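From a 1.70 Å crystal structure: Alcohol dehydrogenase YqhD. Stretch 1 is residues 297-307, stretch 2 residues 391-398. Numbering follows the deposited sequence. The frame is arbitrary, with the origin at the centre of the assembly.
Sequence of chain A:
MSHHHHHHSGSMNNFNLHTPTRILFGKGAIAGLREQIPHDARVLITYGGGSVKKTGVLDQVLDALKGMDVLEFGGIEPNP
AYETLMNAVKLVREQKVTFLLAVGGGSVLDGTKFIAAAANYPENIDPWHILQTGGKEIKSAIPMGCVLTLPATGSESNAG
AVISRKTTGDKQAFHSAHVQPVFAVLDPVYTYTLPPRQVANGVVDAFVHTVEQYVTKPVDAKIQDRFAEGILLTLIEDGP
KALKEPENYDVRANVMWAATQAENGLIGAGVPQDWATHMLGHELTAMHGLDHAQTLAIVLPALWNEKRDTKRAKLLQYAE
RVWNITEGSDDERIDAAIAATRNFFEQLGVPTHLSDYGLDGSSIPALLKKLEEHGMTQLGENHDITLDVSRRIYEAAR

Stretch 1 (297-307) AIVLPALWNEK
Stretch 2, residues 391-398: RRIYEAAR

Two helices of one chain cross here, packed through small and branched apolar residues and closed at one end by a salt bridge. Residues 297-306 form the end of one helix, kinked at P301, whose N can donate no hydrogen bond to the turn before. Residues 391-396 end the other, just short of the C-terminus. The axes approach to 8.5 Å, and their N-to-C directions differ by 121°. In register, A302 CA lies 5.5 Å from A397 CA, and L303 CA 5.6 Å from I393 CA.

I393 covers the most surface. Its chi1 is m and chi2 t. Its CA-to-CB bond points sideways, but the end of the side chain comes nearer and sits as a knob among V299, A302, L303 and E306. I393 CG2 is 4.2 Å from V299 CG1 (chi1 t) and 4.0 Å from A302 CB. I393 CD1 is 3.9 Å from L303 CG. L303 has chi1 t and chi2 near 143°, between wells.

A302 points toward the partner, and its single methyl suits the close approach. A302 CB lies 3.6 Å from the backbone O of I393 and 3.9 Å from A397 CB. A397, just past the helix, is buried; its CB also meets I298 CG2 at 3.7 Å, with I298 in the m, t rotamer.

E306, in the last helical turn, has chi1 t, chi2 p and chi3 32°. Its CG packs 3.8 Å from I393 CG1, so its aliphatic part extends the apolar contact while its carboxylate meets R392 (chi1 m, chi2 t, chi3 m, chi4 -90°). R392 NH2 donates to E306 OE2 at 2.7 Å, at the guanidinium edge. R392 NE donates to E306 OE2 at 3.1 Å and weakly to E306 OE1 at 3.3 Å. A water donates to E306 OE1 at 2.6 Å from its O.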

ATOM      1  N   ALA A 297      -0.722  -6.350 -11.925  1.00 13.88           N
ATOM      2  CA  ALA A 297      -1.440  -6.259 -13.187  1.00 15.18           C
ATOM      3  C   ALA A 297      -1.251  -7.540 -13.993  1.00 15.21           C
ATOM      4  O   ALA A 297      -2.152  -7.971 -14.715  1.00 16.70           O
ATOM      5  CB  ALA A 297      -0.967  -5.060 -13.983  1.00 14.38           C
ATOM      6  N   ILE A 298      -0.079  -8.150 -13.859  1.00 14.42           N
ATOM      7  CA  ILE A 298       0.175  -9.419 -14.518  1.00 15.74           C
ATOM      8  C   ILE A 298      -0.630 -10.556 -13.872  1.00 17.13           C
ATOM      9  O   ILE A 298      -1.339 -11.302 -14.553  1.00 17.36           O
ATOM     10  CB  ILE A 298       1.684  -9.791 -14.477  1.00 14.03           C
ATOM     11  CG1 ILE A 298       2.522  -8.807 -15.313  1.00 14.95           C
ATOM     12  CG2 ILE A 298       1.909 -11.231 -14.955  1.00 15.32           C
ATOM     13  CD1 ILE A 298       3.977  -8.841 -14.957  1.00 16.70           C
ATOM     14  N   VAL A 299      -0.521 -10.687 -12.556  1.00 15.66           N
ATOM     15  CA  VAL A 299      -1.095 -11.853 -11.879  1.00 14.57           C
ATOM     16  C   VAL A 299      -2.623 -11.811 -11.784  1.00 14.48           C
ATOM     17  O   VAL A 299      -3.277 -12.841 -11.987  1.00 16.36           O
ATOM     18  CB  VAL A 299      -0.497 -12.018 -10.476  1.00 13.82           C
ATOM     19  CG1 VAL A 299      -1.218 -13.114  -9.680  1.00 15.90           C
ATOM     20  CG2 VAL A 299       1.004 -12.342 -10.608  1.00 13.63           C
ATOM     21  N   LEU A 300      -3.196 -10.651 -11.474  1.00 15.99           N
ATOM     22  CA  LEU A 300      -4.643 -10.597 -11.182  1.00 14.15           C
ATOM     23  C   LEU A 300      -5.531 -11.244 -12.257  1.00 16.28           C
ATOM     24  O   LEU A 300      -6.357 -12.102 -11.918  1.00 18.18           O
ATOM     25  CB  LEU A 300      -5.104  -9.148 -10.963  1.00 16.04           C
ATOM     26  CG  LEU A 300      -6.559  -9.054 -10.473  1.00 15.60           C
ATOM     27  CD1 LEU A 300      -6.678  -9.488  -9.026  1.00 18.09           C
ATOM     28  CD2 LEU A 300      -7.058  -7.631 -10.651  1.00 17.94           C
ATOM     29  N   PRO A 301      -5.405 -10.831 -13.531  1.00 16.86           N
ATOM     30  CA  PRO A 301      -6.379 -11.402 -14.469  1.00 16.39           C
ATOM     31  C   PRO A 301      -6.155 -12.899 -14.679  1.00 19.65           C
ATOM     32  O   PRO A 301      -7.130 -13.623 -14.862  1.00 19.03           O
ATOM     33  CB  PRO A 301      -6.157 -10.604 -15.751  1.00 19.29           C
ATOM     34  CG  PRO A 301      -4.743 -10.062 -15.638  1.00 21.51           C
ATOM     35  CD  PRO A 301      -4.528  -9.830 -14.180  1.00 17.99           C
ATOM     36  N   ALA A 302      -4.904 -13.360 -14.631  1.00 16.57           N
ATOM     37  CA  ALA A 302      -4.643 -14.792 -14.729  1.00 19.61           C
ATOM     38  C   ALA A 302      -5.220 -15.533 -13.524  1.00 18.51           C
ATOM     39  O   ALA A 302      -5.794 -16.623 -13.660  1.00 18.66           O
ATOM     40  CB  ALA A 302      -3.136 -15.061 -14.855  1.00 17.37           C
ATOM     41  N   LEU A 303      -5.082 -14.938 -12.341  1.00 16.05           N
ATOM     42  CA  LEU A 303      -5.588 -15.567 -11.120  1.00 15.94           C
ATOM     43  C   LEU A 303      -7.111 -15.644 -11.146  1.00 17.39           C
ATOM     44  O   LEU A 303      -7.699 -16.663 -10.746  1.00 17.09           O
ATOM     45  CB  LEU A 303      -5.099 -14.801  -9.880  1.00 17.36           C
ATOM     46  CG  LEU A 303      -5.469 -15.449  -8.537  1.00 16.60           C
ATOM     47  CD1 LEU A 303      -4.355 -15.308  -7.493  1.00 18.22           C
ATOM     48  CD2 LEU A 303      -6.772 -14.866  -8.005  1.00 17.00           C
ATOM     49  N   TRP A 304      -7.745 -14.563 -11.587  1.00 18.02           N
ATOM     50  CA  TRP A 304      -9.204 -14.525 -11.651  1.00 17.33           C
ATOM     51  C   TRP A 304      -9.753 -15.608 -12.581  1.00 20.80           C
ATOM     52  O   TRP A 304     -10.723 -16.291 -12.246  1.00 20.36           O
ATOM     53  CB  TRP A 304      -9.670 -13.147 -12.100  1.00 17.61           C
ATOM     54  CG  TRP A 304      -9.828 -12.167 -10.981  1.00 16.78           C
ATOM     55  CD1 TRP A 304      -9.657 -12.385  -9.642  1.00 17.67           C
ATOM     56  CD2 TRP A 304     -10.201 -10.797 -11.122  1.00 18.46           C
ATOM     57  NE1 TRP A 304      -9.919 -11.227  -8.938  1.00 15.74           N
ATOM     58  CE2 TRP A 304     -10.250 -10.238  -9.825  1.00 16.68           C
ATOM     59  CE3 TRP A 304     -10.502  -9.994 -12.220  1.00 16.34           C
ATOM     60  CZ2 TRP A 304     -10.582  -8.898  -9.606  1.00 17.87           C
ATOM     61  CZ3 TRP A 304     -10.838  -8.662 -12.000  1.00 18.06           C
ATOM     62  CH2 TRP A 304     -10.889  -8.133 -10.696  1.00 18.26           C
ATOM     63  N   ASN A 305      -9.122 -15.802 -13.736  1.00 18.13           N
ATOM     64  CA  ASN A 305      -9.598 -16.850 -14.631  1.00 20.11           C
ATOM     65  C   ASN A 305      -9.434 -18.225 -14.000  1.00 20.76           C
ATOM     66  O   ASN A 305     -10.316 -19.081 -14.106  1.00 22.29           O
ATOM     67  CB  ASN A 305      -8.874 -16.820 -15.979  1.00 21.00           C
ATOM     68  CG  ASN A 305      -9.265 -17.995 -16.852  1.00 27.49           C
ATOM     69  OD1 ASN A 305     -10.421 -18.115 -17.271  1.00 28.48           O
ATOM     70  ND2 ASN A 305      -8.321 -18.884 -17.100  1.00 26.35           N
ATOM     71  N   GLU A 306      -8.316 -18.428 -13.314  1.00 18.05           N
ATOM     72  CA  GLU A 306      -8.050 -19.697 -12.659  1.00 18.94           C
ATOM     73  C   GLU A 306      -9.028 -19.966 -11.507  1.00 23.38           C
ATOM     74  O   GLU A 306      -9.411 -21.107 -11.258  1.00 19.79           O
ATOM     75  CB  GLU A 306      -6.607 -19.724 -12.150  1.00 22.19           C
ATOM     76  CG  GLU A 306      -6.264 -20.934 -11.307  1.00 22.01           C
ATOM     77  CD  GLU A 306      -6.289 -22.221 -12.106  1.00 26.02           C
ATOM     78  OE1 GLU A 306      -5.965 -22.182 -13.314  1.00 28.84           O
ATOM     79  OE2 GLU A 306      -6.652 -23.266 -11.523  1.00 30.63           O
ATOM     80  N   LYS A 307      -9.421 -18.909 -10.810  1.00 17.46           N
ATOM     81  CA  LYS A 307     -10.268 -19.038  -9.636  1.00 22.32           C
ATOM     82  C   LYS A 307     -11.710 -18.642  -9.937  1.00 23.24           C
ATOM     83  O   LYS A 307     -12.455 -18.220  -9.041  1.00 21.37           O
ATOM     84  CB  LYS A 307      -9.711 -18.188  -8.490  1.00 19.46           C
ATOM     85  CG  LYS A 307      -8.329 -18.596  -8.016  1.00 20.44           C
ATOM     86  CD  LYS A 307      -8.283 -20.057  -7.564  1.00 19.65           C
ATOM     87  CE  LYS A 307      -9.175 -20.295  -6.344  1.00 23.09           C
ATOM     88  NZ  LYS A 307      -9.390 -21.760  -6.103  1.00 20.87           N
ATOM     89  N   ARG A 391       1.534 -22.401 -10.144  1.00 16.31           N
ATOM     90  CA  ARG A 391       2.183 -22.723 -11.405  1.00 16.33           C
ATOM     91  C   ARG A 391       1.262 -22.426 -12.585  1.00 17.17           C
ATOM     92  O   ARG A 391       1.677 -21.798 -13.545  1.00 17.98           O
ATOM     93  CB  ARG A 391       2.601 -24.192 -11.424  1.00 15.34           C
ATOM     94  CG  ARG A 391       3.463 -24.565 -12.628  1.00 18.27           C
ATOM     95  CD  ARG A 391       3.713 -26.063 -12.652  1.00 17.73           C
ATOM     96  NE  ARG A 391       4.824 -26.393 -13.550  1.00 17.38           N
ATOM     97  CZ  ARG A 391       5.064 -27.628 -13.971  1.00 20.36           C
ATOM     98  NH1 ARG A 391       4.267 -28.624 -13.576  1.00 20.74           N
ATOM     99  NH2 ARG A 391       6.088 -27.861 -14.781  1.00 22.26           N
ATOM    100  N   ARG A 392       0.006 -22.865 -12.510  1.00 16.18           N
ATOM    101  CA  ARG A 392      -0.929 -22.626 -13.604  1.00 17.03           C
ATOM    102  C   ARG A 392      -1.195 -21.138 -13.812  1.00 17.01           C
ATOM    103  O   ARG A 392      -1.383 -20.678 -14.938  1.00 19.00           O
ATOM    104  CB  ARG A 392      -2.256 -23.348 -13.344  1.00 22.02           C
ATOM    105  CG  ARG A 392      -2.184 -24.845 -13.563  1.00 26.35           C
ATOM    106  CD  ARG A 392      -3.573 -25.430 -13.808  1.00 32.03           C
ATOM    107  NE  ARG A 392      -4.483 -25.125 -12.715  1.00 28.14           N
ATOM    108  CZ  ARG A 392      -4.656 -25.898 -11.648  1.00 33.96           C
ATOM    109  NH1 ARG A 392      -3.978 -27.037 -11.531  1.00 35.03           N
ATOM    110  NH2 ARG A 392      -5.513 -25.538 -10.701  1.00 33.82           N
ATOM    111  N   ILE A 393      -1.240 -20.395 -12.714  1.00 16.28           N
ATOM    112  CA  ILE A 393      -1.485 -18.963 -12.786  1.00 15.85           C
ATOM    113  C   ILE A 393      -0.316 -18.223 -13.449  1.00 15.76           C
ATOM    114  O   ILE A 393      -0.535 -17.436 -14.368  1.00 15.04           O
ATOM    115  CB  ILE A 393      -1.761 -18.383 -11.397  1.00 17.86           C
ATOM    116  CG1 ILE A 393      -3.076 -18.944 -10.855  1.00 17.65           C
ATOM    117  CG2 ILE A 393      -1.843 -16.838 -11.457  1.00 17.63           C
ATOM    118  CD1 ILE A 393      -3.295 -18.620  -9.400  1.00 16.19           C
ATOM    119  N   TYR A 394       0.907 -18.485 -13.001  1.00 16.32           N
ATOM    120  CA  TYR A 394       2.091 -17.891 -13.635  1.00 16.32           C
ATOM    121  C   TYR A 394       2.169 -18.272 -15.118  1.00 18.43           C
ATOM    122  O   TYR A 394       2.478 -17.456 -15.978  1.00 16.54           O
ATOM    123  CB  TYR A 394       3.368 -18.341 -12.944  1.00 15.57           C
ATOM    124  CG  TYR A 394       3.718 -17.673 -11.626  1.00 16.25           C
ATOM    125  CD1 TYR A 394       3.651 -16.292 -11.466  1.00 16.44           C
ATOM    126  CD2 TYR A 394       4.160 -18.444 -10.551  1.00 16.93           C
ATOM    127  CE1 TYR A 394       4.006 -15.691 -10.246  1.00 17.88           C
ATOM    128  CE2 TYR A 394       4.510 -17.864  -9.341  1.00 18.45           C
ATOM    129  CZ  TYR A 394       4.434 -16.488  -9.194  1.00 17.35           C
ATOM    130  OH  TYR A 394       4.796 -15.950  -7.980  1.00 15.88           O
ATOM    131  N   GLU A 395       1.875 -19.531 -15.413  1.00 16.69           N
ATOM    132  CA  GLU A 395       1.946 -20.004 -16.787  1.00 18.65           C
ATOM    133  C   GLU A 395       0.945 -19.263 -17.681  1.00 17.92           C
ATOM    134  O   GLU A 395       1.278 -18.848 -18.791  1.00 21.25           O
ATOM    135  CB  GLU A 395       1.704 -21.512 -16.831  1.00 19.69           C
ATOM    136  CG  GLU A 395       1.720 -22.095 -18.219  1.00 27.40           C
ATOM    137  CD  GLU A 395       3.100 -22.101 -18.859  1.00 25.53           C
ATOM    138  OE1 GLU A 395       3.147 -22.059 -20.103  1.00 31.87           O
ATOM    139  OE2 GLU A 395       4.131 -22.168 -18.140  1.00 23.30           O
ATOM    140  N   ALA A 396      -0.275 -19.080 -17.180  1.00 17.55           N
ATOM    141  CA  ALA A 396      -1.306 -18.379 -17.934  1.00 19.33           C
ATOM    142  C   ALA A 396      -0.985 -16.897 -18.086  1.00 18.74           C
ATOM    143  O   ALA A 396      -1.525 -16.230 -18.951  1.00 21.99           O
ATOM    144  CB  ALA A 396      -2.663 -18.549 -17.258  1.00 18.90           C
ATOM    145  N   ALA A 397      -0.120 -16.395 -17.218  1.00 16.05           N
ATOM    146  CA  ALA A 397       0.228 -14.982 -17.222  1.00 16.66           C
ATOM    147  C   ALA A 397       1.357 -14.682 -18.204  1.00 18.82           C
ATOM    148  O   ALA A 397       1.747 -13.525 -18.370  1.00 19.47           O
ATOM    149  CB  ALA A 397       0.621 -14.542 -15.824  1.00 17.75           C
ATOM    150  N   ARG A 398       1.878 -15.715 -18.862  1.00 19.02           N
ATOM    151  CA  ARG A 398       3.042 -15.524 -19.737  1.00 18.72           C
ATOM    152  C   ARG A 398       2.774 -14.544 -20.877  1.00 26.83           C
ATOM    153  O   ARG A 398       1.662 -14.403 -21.408  1.00 23.11           O
ATOM    154  CB  ARG A 398       3.522 -16.869 -20.315  1.00 18.85           C
ATOM    155  CG  ARG A 398       4.292 -17.743 -19.326  1.00 21.39           C
ATOM    156  CD  ARG A 398       4.615 -19.102 -19.920  1.00 21.01           C
ATOM    157  NE  ARG A 398       5.441 -18.950 -21.113  1.00 21.93           N
ATOM    158  CZ  ARG A 398       5.317 -19.695 -22.204  1.00 30.50           C
ATOM    159  NH1 ARG A 398       6.104 -19.470 -23.252  1.00 27.34           N
ATOM    160  NH2 ARG A 398       4.394 -20.651 -22.248  1.00 31.67           N
ATOM    161  OXT ARG A 398       3.692 -13.833 -21.286  1.00 20.23           O
TER
HETATM  162  O   HOH W   1      -4.803 -20.711 -15.131  1.00 35.22           O